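Local coordinates for protein glutathione reductase (Bartonella henselae, PDB 3O0H) that probably uses NADPH to reduce glutathione disulfide to glutathione, passing electrons through its bound FAD and a redox-active disulfide, at residues E57-G62 with E112-E117; G163-S168 with V287-G292. One frame throughout, in Å; residues are numbered along the deposited sequence.

Interaction 1: E57-G62 with E112-E117; sequences EYRIGG and EISRLE. With FAD (flavin-adenine dinucleotide), chain H.
The guanidinium of Arg59 is bonded at its edge by the Glu117 carboxylate and a water, and Ser114 OG lies there too, near the plane. Ile113 CD1 approaches NH1 of Arg59 obliquely, 3.7 Å away. Further back, Arg59 CG rests over the centre of one face of the Tyr58 ring, 3.9 Å above its plane. On the cofactor side, the Glu57 carboxylate lies flat over one face of the adenine, Glu57 CD 3.6 Å from FAD C5A. Glu117 is gripped side-on, with Arg59 NE donating to OE2 at 3.2 Å and Arg59 NH2 to OE1 at 2.8 Å; the second bond is nearly straight (176°). Both carboxylate oxygens lie in the guanidinium plane, but the nitrogens meet them from above the carboxylate plane, the two planes being 47° apart. With CG anti to the backbone N (chi1 178°), Glu117 sets CG 3.5 Å from Ile60 O, a buried carbonyl without a polar partner, and the extended chain beyond CG carries the carboxylate on to Arg59. A water accepts from Ile60 N and donates to Glu117 OE2 (2.5 Å), and another accepts from Arg59 NH2 and bonds to Ser114 OG, which also bonds to Asn110 O. The paired charges of Arg59 and Glu117 thus tie the loop lining the adenosine end of FAD to helix 102-126, and their proximity should keep both side chains ionised.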
loop_
_atom_site.group_PDB
_atom_site.type_symbol
_atom_site.label_atom_id
_atom_site.label_comp_id
_atom_site.label_asym_id
_atom_site.label_seq_id
_atom_site.Cartn_x
_atom_site.Cartn_y
_atom_site.Cartn_z
ATOM N N GLU B 57 -35.556 -4.616 -6.450
ATOM C CA GLU B 57 -36.440 -5.455 -5.648
ATOM C C GLU B 57 -36.034 -5.546 -4.179
ATOM O O GLU B 57 -36.840 -5.991 -3.348
ATOM C CB GLU B 57 -36.552 -6.874 -6.242
ATOM C CG GLU B 57 -35.243 -7.693 -6.214
ATOM C CD GLU B 57 -35.321 -9.044 -6.905
ATOM O OE1 GLU B 57 -36.392 -9.477 -7.361
ATOM O OE2 GLU B 57 -34.296 -9.720 -6.914
ATOM N N TYR B 58 -34.788 -5.199 -3.878
ATOM C CA TYR B 58 -34.271 -5.297 -2.551
ATOM C C TYR B 58 -33.793 -3.940 -2.066
ATOM O O TYR B 58 -34.607 -3.129 -1.612
ATOM C CB TYR B 58 -33.191 -6.415 -2.446
ATOM C CG TYR B 58 -32.780 -6.708 -1.018
ATOM C CD1 TYR B 58 -31.449 -6.636 -0.602
ATOM C CD2 TYR B 58 -33.752 -7.048 -0.062
ATOM C CE1 TYR B 58 -31.100 -6.903 0.727
ATOM C CE2 TYR B 58 -33.408 -7.316 1.229
ATOM C CZ TYR B 58 -32.074 -7.233 1.624
ATOM O OH TYR B 58 -31.772 -7.483 2.948
ATOM N N ARG B 59 -32.495 -3.675 -2.130
ATOM C CA ARG B 59 -31.972 -2.406 -1.643
ATOM C C ARG B 59 -31.060 -1.702 -2.665
ATOM O O ARG B 59 -30.192 -2.303 -3.357
ATOM C CB ARG B 59 -31.253 -2.596 -0.315
ATOM C CG ARG B 59 -32.184 -3.046 0.815
ATOM C CD ARG B 59 -31.394 -3.307 2.060
ATOM N NE ARG B 59 -30.911 -2.085 2.660
ATOM C CZ ARG B 59 -30.293 -2.011 3.841
ATOM N NH1 ARG B 59 -30.041 -3.106 4.564
ATOM N NH2 ARG B 59 -29.894 -0.830 4.287
ATOM N N ILE B 60 -31.263 -0.411 -2.754
ATOM C CA ILE B 60 -30.533 0.419 -3.712
ATOM C C ILE B 60 -29.018 0.358 -3.432
ATOM O O ILE B 60 -28.575 0.488 -2.281
ATOM C CB ILE B 60 -31.005 1.876 -3.665
ATOM C CG1 ILE B 60 -32.465 2.010 -4.145
ATOM C CG2 ILE B 60 -30.110 2.735 -4.546
ATOM C CD1 ILE B 60 -32.615 1.714 -5.625
ATOM N N GLY B 61 -28.222 0.102 -4.471
ATOM C CA GLY B 61 -26.795 -0.043 -4.271
ATOM C C GLY B 61 -26.273 -1.408 -4.647
ATOM O O GLY B 61 -25.148 -1.507 -5.134
ATOM N N GLY B 62 -27.093 -2.442 -4.438
ATOM C CA GLY B 62 -26.800 -3.787 -4.916
ATOM C C GLY B 62 -25.939 -4.630 -3.990
ATOM O O GLY B 62 -25.724 -4.291 -2.825
ATOM N N GLU B 112 -23.514 2.175 8.278
ATOM C CA GLU B 112 -22.674 2.523 7.137
ATOM C C GLU B 112 -23.289 2.124 5.814
ATOM O O GLU B 112 -23.231 2.908 4.844
ATOM C CB GLU B 112 -21.272 1.921 7.274
ATOM C CG GLU B 112 -20.332 2.176 6.080
ATOM C CD GLU B 112 -20.119 3.650 5.762
ATOM O OE1 GLU B 112 -20.582 4.551 6.526
ATOM O OE2 GLU B 112 -19.483 3.925 4.727
ATOM N N ILE B 113 -23.880 0.942 5.737
ATOM C CA ILE B 113 -24.488 0.526 4.478
ATOM C C ILE B 113 -25.779 1.340 4.200
ATOM O O ILE B 113 -26.060 1.647 3.032
ATOM C CB ILE B 113 -24.753 -1.025 4.330
ATOM C CG1 ILE B 113 -25.916 -1.505 5.211
ATOM C CG2 ILE B 113 -23.450 -1.853 4.548
ATOM C CD1 ILE B 113 -26.344 -3.003 5.034
ATOM N N SER B 114 -26.524 1.701 5.246
ATOM C CA SER B 114 -27.653 2.640 5.070
ATOM C C SER B 114 -27.248 4.036 4.558
ATOM O O SER B 114 -27.948 4.626 3.738
ATOM C CB SER B 114 -28.516 2.722 6.339
ATOM O OG SER B 114 -29.062 1.410 6.566
ATOM N N ARG B 115 -26.104 4.547 5.004
ATOM C CA ARG B 115 -25.562 5.816 4.527
ATOM C C ARG B 115 -25.250 5.725 3.023
ATOM O O ARG B 115 -25.701 6.561 2.224
ATOM C CB ARG B 115 -24.292 6.172 5.290
ATOM C CG ARG B 115 -23.762 7.592 5.050
ATOM C CD ARG B 115 -22.410 7.823 5.730
ATOM N NE ARG B 115 -21.334 7.005 5.167
ATOM C CZ ARG B 115 -20.584 7.356 4.131
ATOM N NH1 ARG B 115 -20.774 8.529 3.512
ATOM N NH2 ARG B 115 -19.622 6.553 3.735
ATOM N N LEU B 116 -24.516 4.684 2.650
ATOM C CA LEU B 116 -24.164 4.448 1.248
ATOM C C LEU B 116 -25.404 4.267 0.358
ATOM O O LEU B 116 -25.529 4.903 -0.692
ATOM C CB LEU B 116 -23.291 3.201 1.154
ATOM C CG LEU B 116 -21.903 3.374 1.776
ATOM C CD1 LEU B 116 -21.126 2.057 1.576
ATOM C CD2 LEU B 116 -21.111 4.570 1.179
ATOM N N GLU B 117 -26.315 3.411 0.803
ATOM C CA GLU B 117 -27.631 3.242 0.176
ATOM C C GLU B 117 -28.323 4.581 -0.072
ATOM O O GLU B 117 -28.796 4.846 -1.176
ATOM C CB GLU B 117 -28.508 2.338 1.051
ATOM C CG GLU B 117 -29.955 2.108 0.544
ATOM C CD GLU B 117 -30.772 1.345 1.565
ATOM O OE1 GLU B 117 -30.493 1.498 2.763
ATOM O OE2 GLU B 117 -31.687 0.604 1.204
HETATM P PA FAD H . -25.506 -6.457 -8.269
HETATM O O1A FAD H . -25.591 -7.799 -7.609
HETATM O O2A FAD H . -24.644 -5.462 -7.540
HETATM O O5B FAD H . -26.943 -5.802 -8.514
HETATM C C5B FAD H . -28.059 -6.506 -9.015
HETATM C C4B FAD H . -29.268 -5.855 -8.375
HETATM O O4B FAD H . -30.464 -6.221 -9.048
HETATM C C3B FAD H . -29.469 -6.224 -6.910
HETATM O O3B FAD H . -29.608 -5.041 -6.118
HETATM C C2B FAD H . -30.752 -7.033 -6.895
HETATM O O2B FAD H . -31.487 -6.800 -5.717
HETATM C C1B FAD H . -31.509 -6.509 -8.068
HETATM N N9A FAD H . -32.384 -7.381 -8.870
HETATM C C8A FAD H . -32.092 -8.602 -9.401
HETATM N N7A FAD H . -33.117 -8.977 -10.182
HETATM C C5A FAD H . -34.050 -7.981 -10.145
HETATM C C6A FAD H . -35.238 -7.786 -10.799
HETATM N N6A FAD H . -35.766 -8.696 -11.633
HETATM N N1A FAD H . -35.945 -6.631 -10.569
HETATM C C2A FAD H . -35.429 -5.676 -9.726
HETATM N N3A FAD H . -34.238 -5.848 -9.103
HETATM C C4A FAD H . -33.559 -6.974 -9.364
HETATM N N1 FAD H . -16.514 -7.773 -5.935
HETATM C C2 FAD H . -15.349 -7.035 -5.897
HETATM O O2 FAD H . -14.928 -6.386 -6.889
HETATM N N3 FAD H . -14.637 -6.996 -4.764
HETATM C C4 FAD H . -15.038 -7.639 -3.604
HETATM O O4 FAD H . -14.326 -7.500 -2.602
HETATM C C4X FAD H . -16.215 -8.388 -3.632
HETATM N N5 FAD H . -16.679 -9.034 -2.519
HETATM C C5X FAD H . -17.884 -9.730 -2.601
HETATM C C6 FAD H . -18.325 -10.391 -1.467
HETATM C C7 FAD H . -19.525 -11.090 -1.482
HETATM C C7M FAD H . -19.971 -11.785 -0.208
HETATM C C8 FAD H . -20.285 -11.122 -2.634
HETATM C C8M FAD H . -21.578 -11.910 -2.689
HETATM C C9 FAD H . -19.836 -10.483 -3.784
HETATM C C9A FAD H . -18.622 -9.787 -3.768
HETATM N N10 FAD H . -18.136 -9.126 -4.883
HETATM C C10 FAD H . -16.962 -8.419 -4.809
HETATM C "C1'" FAD H . -18.847 -9.139 -6.178
HETATM C "C2'" FAD H . -19.696 -7.918 -6.427
HETATM O "O2'" FAD H . -20.683 -7.840 -5.416
HETATM C "C3'" FAD H . -20.347 -8.070 -7.777
HETATM O "O3'" FAD H . -19.436 -8.428 -8.801
HETATM C "C4'" FAD H . -21.141 -6.829 -8.120
HETATM O "O4'" FAD H . -22.080 -6.587 -7.068
HETATM C "C5'" FAD H . -21.905 -7.016 -9.425
HETATM O "O5'" FAD H . -22.607 -5.803 -9.777
HETATM P P FAD H . -23.947 -5.991 -10.642
HETATM O O1P FAD H . -24.463 -4.636 -11.072
HETATM O O2P FAD H . -23.679 -6.940 -11.789
HETATM O O3P FAD H . -25.008 -6.772 -9.761
HETATM O O HOH W 1 -28.625 -1.138 7.106
HETATM O O HOH W 2 -32.827 0.994 -1.000
#

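Interaction 2: G163-S168 with V287-G292; sequences GAKIVS and VPNTTG. With FAD (flavin-adenine dinucleotide), chain H.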
loop_
_atom_site.group_PDB
_atom_site.type_symbol
_atom_site.label_atom_id
_atom_site.label_comp_id
_atom_site.label_asym_id
_atom_site.label_seq_id
_atom_site.Cartn_x
_atom_site.Cartn_y
_atom_site.Cartn_z
ATOM N N GLY B 163 -27.456 -8.866 -11.771
ATOM C CA GLY B 163 -26.388 -9.478 -10.965
ATOM C C GLY B 163 -26.388 -10.993 -11.025
ATOM O O GLY B 163 -26.736 -11.604 -12.068
ATOM N N ALA B 164 -25.941 -11.588 -9.912
ATOM C CA ALA B 164 -25.805 -12.991 -9.750
ATOM C C ALA B 164 -26.602 -13.433 -8.482
ATOM O O ALA B 164 -27.156 -12.583 -7.712
ATOM C CB ALA B 164 -24.302 -13.377 -9.646
ATOM N N LYS B 165 -26.673 -14.733 -8.292
ATOM C CA LYS B 165 -27.441 -15.370 -7.241
ATOM C C LYS B 165 -26.660 -16.568 -6.771
ATOM O O LYS B 165 -26.056 -17.232 -7.561
ATOM C CB LYS B 165 -28.743 -15.918 -7.854
ATOM C CG LYS B 165 -30.010 -15.530 -7.160
ATOM C CD LYS B 165 -31.156 -16.487 -7.516
ATOM C CE LYS B 165 -32.410 -16.040 -6.751
ATOM N NZ LYS B 165 -33.537 -16.954 -6.949
ATOM N N ILE B 166 -26.793 -16.912 -5.502
ATOM C CA ILE B 166 -26.173 -18.093 -4.940
ATOM C C ILE B 166 -26.761 -19.320 -5.614
ATOM O O ILE B 166 -27.943 -19.352 -5.927
ATOM C CB ILE B 166 -26.384 -18.107 -3.388
ATOM C CG1 ILE B 166 -25.702 -16.837 -2.785
ATOM C CG2 ILE B 166 -25.805 -19.379 -2.854
ATOM C CD1 ILE B 166 -26.365 -16.079 -1.544
ATOM N N VAL B 167 -25.911 -20.268 -5.957
ATOM C CA VAL B 167 -26.352 -21.549 -6.480
ATOM C C VAL B 167 -27.234 -22.278 -5.453
ATOM O O VAL B 167 -27.077 -22.124 -4.248
ATOM C CB VAL B 167 -25.168 -22.504 -6.826
ATOM C CG1 VAL B 167 -24.426 -22.044 -8.055
ATOM C CG2 VAL B 167 -24.226 -22.645 -5.636
ATOM N N SER B 168 -28.136 -23.096 -5.961
ATOM C CA SER B 168 -29.184 -23.722 -5.149
ATOM C C SER B 168 -28.717 -24.522 -3.938
ATOM O O SER B 168 -29.206 -24.307 -2.807
ATOM C CB SER B 168 -30.020 -24.632 -6.033
ATOM O OG SER B 168 -30.764 -25.503 -5.224
ATOM N N VAL B 287 -24.190 -17.625 -9.589
ATOM C CA VAL B 287 -24.427 -17.724 -11.025
ATOM C C VAL B 287 -25.281 -16.522 -11.496
ATOM O O VAL B 287 -25.967 -15.923 -10.696
ATOM C CB VAL B 287 -25.084 -19.034 -11.344
ATOM C CG1 VAL B 287 -24.077 -20.197 -11.095
ATOM C CG2 VAL B 287 -26.398 -19.234 -10.519
ATOM N N PRO B 288 -25.217 -16.168 -12.790
ATOM C CA PRO B 288 -26.047 -15.101 -13.369
ATOM C C PRO B 288 -27.516 -15.263 -13.019
ATOM O O PRO B 288 -28.064 -16.377 -13.090
ATOM C CB PRO B 288 -25.852 -15.290 -14.870
ATOM C CG PRO B 288 -24.458 -15.874 -14.978
ATOM C CD PRO B 288 -24.439 -16.871 -13.836
ATOM N N ASN B 289 -28.132 -14.156 -12.593
ATOM C CA ASN B 289 -29.504 -14.133 -12.114
ATOM C C ASN B 289 -30.466 -13.817 -13.277
ATOM O O ASN B 289 -30.869 -12.672 -13.470
ATOM C CB ASN B 289 -29.623 -13.075 -11.018
ATOM C CG ASN B 289 -31.003 -12.985 -10.421
ATOM O OD1 ASN B 289 -31.830 -13.905 -10.541
ATOM N ND2 ASN B 289 -31.251 -11.877 -9.725
ATOM N N THR B 290 -30.857 -14.866 -13.997
ATOM C CA THR B 290 -31.649 -14.762 -15.213
ATOM C C THR B 290 -32.887 -15.679 -15.209
ATOM O O THR B 290 -33.620 -15.683 -16.197
ATOM C CB THR B 290 -30.763 -15.140 -16.424
ATOM O OG1 THR B 290 -30.079 -16.381 -16.141
ATOM C CG2 THR B 290 -29.697 -14.092 -16.695
ATOM N N THR B 291 -33.114 -16.455 -14.150
ATOM C CA THR B 291 -34.322 -17.310 -14.010
ATOM C C THR B 291 -35.496 -16.459 -13.573
ATOM O O THR B 291 -35.359 -15.601 -12.705
ATOM C CB THR B 291 -34.164 -18.437 -12.924
ATOM O OG1 THR B 291 -32.964 -19.178 -13.166
ATOM C CG2 THR B 291 -35.289 -19.423 -12.995
ATOM N N GLY B 292 -36.646 -16.713 -14.158
ATOM C CA GLY B 292 -37.884 -16.052 -13.743
ATOM C C GLY B 292 -37.907 -14.571 -14.090
ATOM O O GLY B 292 -38.666 -13.807 -13.498
HETATM P PA FAD H . -25.506 -6.457 -8.269
HETATM O O1A FAD H . -25.591 -7.799 -7.609
HETATM O O2A FAD H . -24.644 -5.462 -7.540
HETATM O O5B FAD H . -26.943 -5.802 -8.514
HETATM C C5B FAD H . -28.059 -6.506 -9.015
HETATM C C4B FAD H . -29.268 -5.855 -8.375
HETATM O O4B FAD H . -30.464 -6.221 -9.048
HETATM C C3B FAD H . -29.469 -6.224 -6.910
HETATM O O3B FAD H . -29.608 -5.041 -6.118
HETATM C C2B FAD H . -30.752 -7.033 -6.895
HETATM O O2B FAD H . -31.487 -6.800 -5.717
HETATM C C1B FAD H . -31.509 -6.509 -8.068
HETATM N N9A FAD H . -32.384 -7.381 -8.870
HETATM C C8A FAD H . -32.092 -8.602 -9.401
HETATM N N7A FAD H . -33.117 -8.977 -10.182
HETATM C C5A FAD H . -34.050 -7.981 -10.145
HETATM C C6A FAD H . -35.238 -7.786 -10.799
HETATM N N6A FAD H . -35.766 -8.696 -11.633
HETATM N N1A FAD H . -35.945 -6.631 -10.569
HETATM C C2A FAD H . -35.429 -5.676 -9.726
HETATM N N3A FAD H . -34.238 -5.848 -9.103
HETATM C C4A FAD H . -33.559 -6.974 -9.364
HETATM N N1 FAD H . -16.514 -7.773 -5.935
HETATM C C2 FAD H . -15.349 -7.035 -5.897
HETATM O O2 FAD H . -14.928 -6.386 -6.889
HETATM N N3 FAD H . -14.637 -6.996 -4.764
HETATM C C4 FAD H . -15.038 -7.639 -3.604
HETATM O O4 FAD H . -14.326 -7.500 -2.602
HETATM C C4X FAD H . -16.215 -8.388 -3.632
HETATM N N5 FAD H . -16.679 -9.034 -2.519
HETATM C C5X FAD H . -17.884 -9.730 -2.601
HETATM C C6 FAD H . -18.325 -10.391 -1.467
HETATM C C7 FAD H . -19.525 -11.090 -1.482
HETATM C C7M FAD H . -19.971 -11.785 -0.208
HETATM C C8 FAD H . -20.285 -11.122 -2.634
HETATM C C8M FAD H . -21.578 -11.910 -2.689
HETATM C C9 FAD H . -19.836 -10.483 -3.784
HETATM C C9A FAD H . -18.622 -9.787 -3.768
HETATM N N10 FAD H . -18.136 -9.126 -4.883
HETATM C C10 FAD H . -16.962 -8.419 -4.809
HETATM C "C1'" FAD H . -18.847 -9.139 -6.178
HETATM C "C2'" FAD H . -19.696 -7.918 -6.427
HETATM O "O2'" FAD H . -20.683 -7.840 -5.416
HETATM C "C3'" FAD H . -20.347 -8.070 -7.777
HETATM O "O3'" FAD H . -19.436 -8.428 -8.801
HETATM C "C4'" FAD H . -21.141 -6.829 -8.120
HETATM O "O4'" FAD H . -22.080 -6.587 -7.068
HETATM C "C5'" FAD H . -21.905 -7.016 -9.425
HETATM O "O5'" FAD H . -22.607 -5.803 -9.777
HETATM P P FAD H . -23.947 -5.991 -10.642
HETATM O O1P FAD H . -24.463 -4.636 -11.072
HETATM O O2P FAD H . -23.679 -6.940 -11.789
HETATM O O3P FAD H . -25.008 -6.772 -9.761
HETATM O O HOH W 3 -28.803 -10.528 -7.934
#
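Lys165 and Val287 form the hydrogen-bonded pair of a short antiparallel pairing: Lys165 N donates to Val287 O at 2.8 Å, while Val287 N donates to Lys165 O. Ala164 and Pro288 form the adjoining non-hydrogen-bonded pair with diverging side chains, Ala164 CB coming as close as 3.2 Å to Val287 O, and beyond it Asn289 N binds Gly163 O at 3.0 Å. Apolar contact is modest: Val167 CG1 meets Val287 CG1 at 3.6 Å, the two side chains crossing at about a right angle. Among the polar side chains, Asn289 has CG anti to its backbone N (chi1 -179°), a turn that carries the amide past Gly163 toward the cofactor: ND2 comes within 3.4 Å of FAD C8A, and OD1 has Lys165 CD beside it, 4.0 Å away. A water donates to Ala164 O at 2.6 Å and accepts a weak bond from Asn289 ND2. Gly163 CA lies 3.3 Å from FAD O3P, so the chain passes close against the pyrophosphate. As in the glutathione reductase family, the chain leaves the FAD-binding part along 164-166 and returns along 286-288 from what is probably the NADPH-binding part, and this small sheet joins the two crossings. The first strand follows 158-160 of the parallel FAD-binding sheet, the second follows 279-282 of the other parallel sheet, and Val167 is further bonded through its backbone to Gly285.

How the interactions relate
Both contacts mix buried and exposed residues, belong to the same nucleotide-binding part of the chain and touch FAD. Their centres are 20 Å apart and their nearest atoms about 5 Å, without touching. Interaction 1 joins a loop to a helix through ionic side chains and bridging waters, with helix residues Glu112 and Arg115 packing against Val401 of the second subunit. Interaction 2 joins two short strands mainly through backbone bonds, with no charged pair between them and no other protein chain touching it. They share no helix or strand, but Arg135 connects them: it forms a salt bridge with Glu57 and a hydrogen bond with Gly292 O.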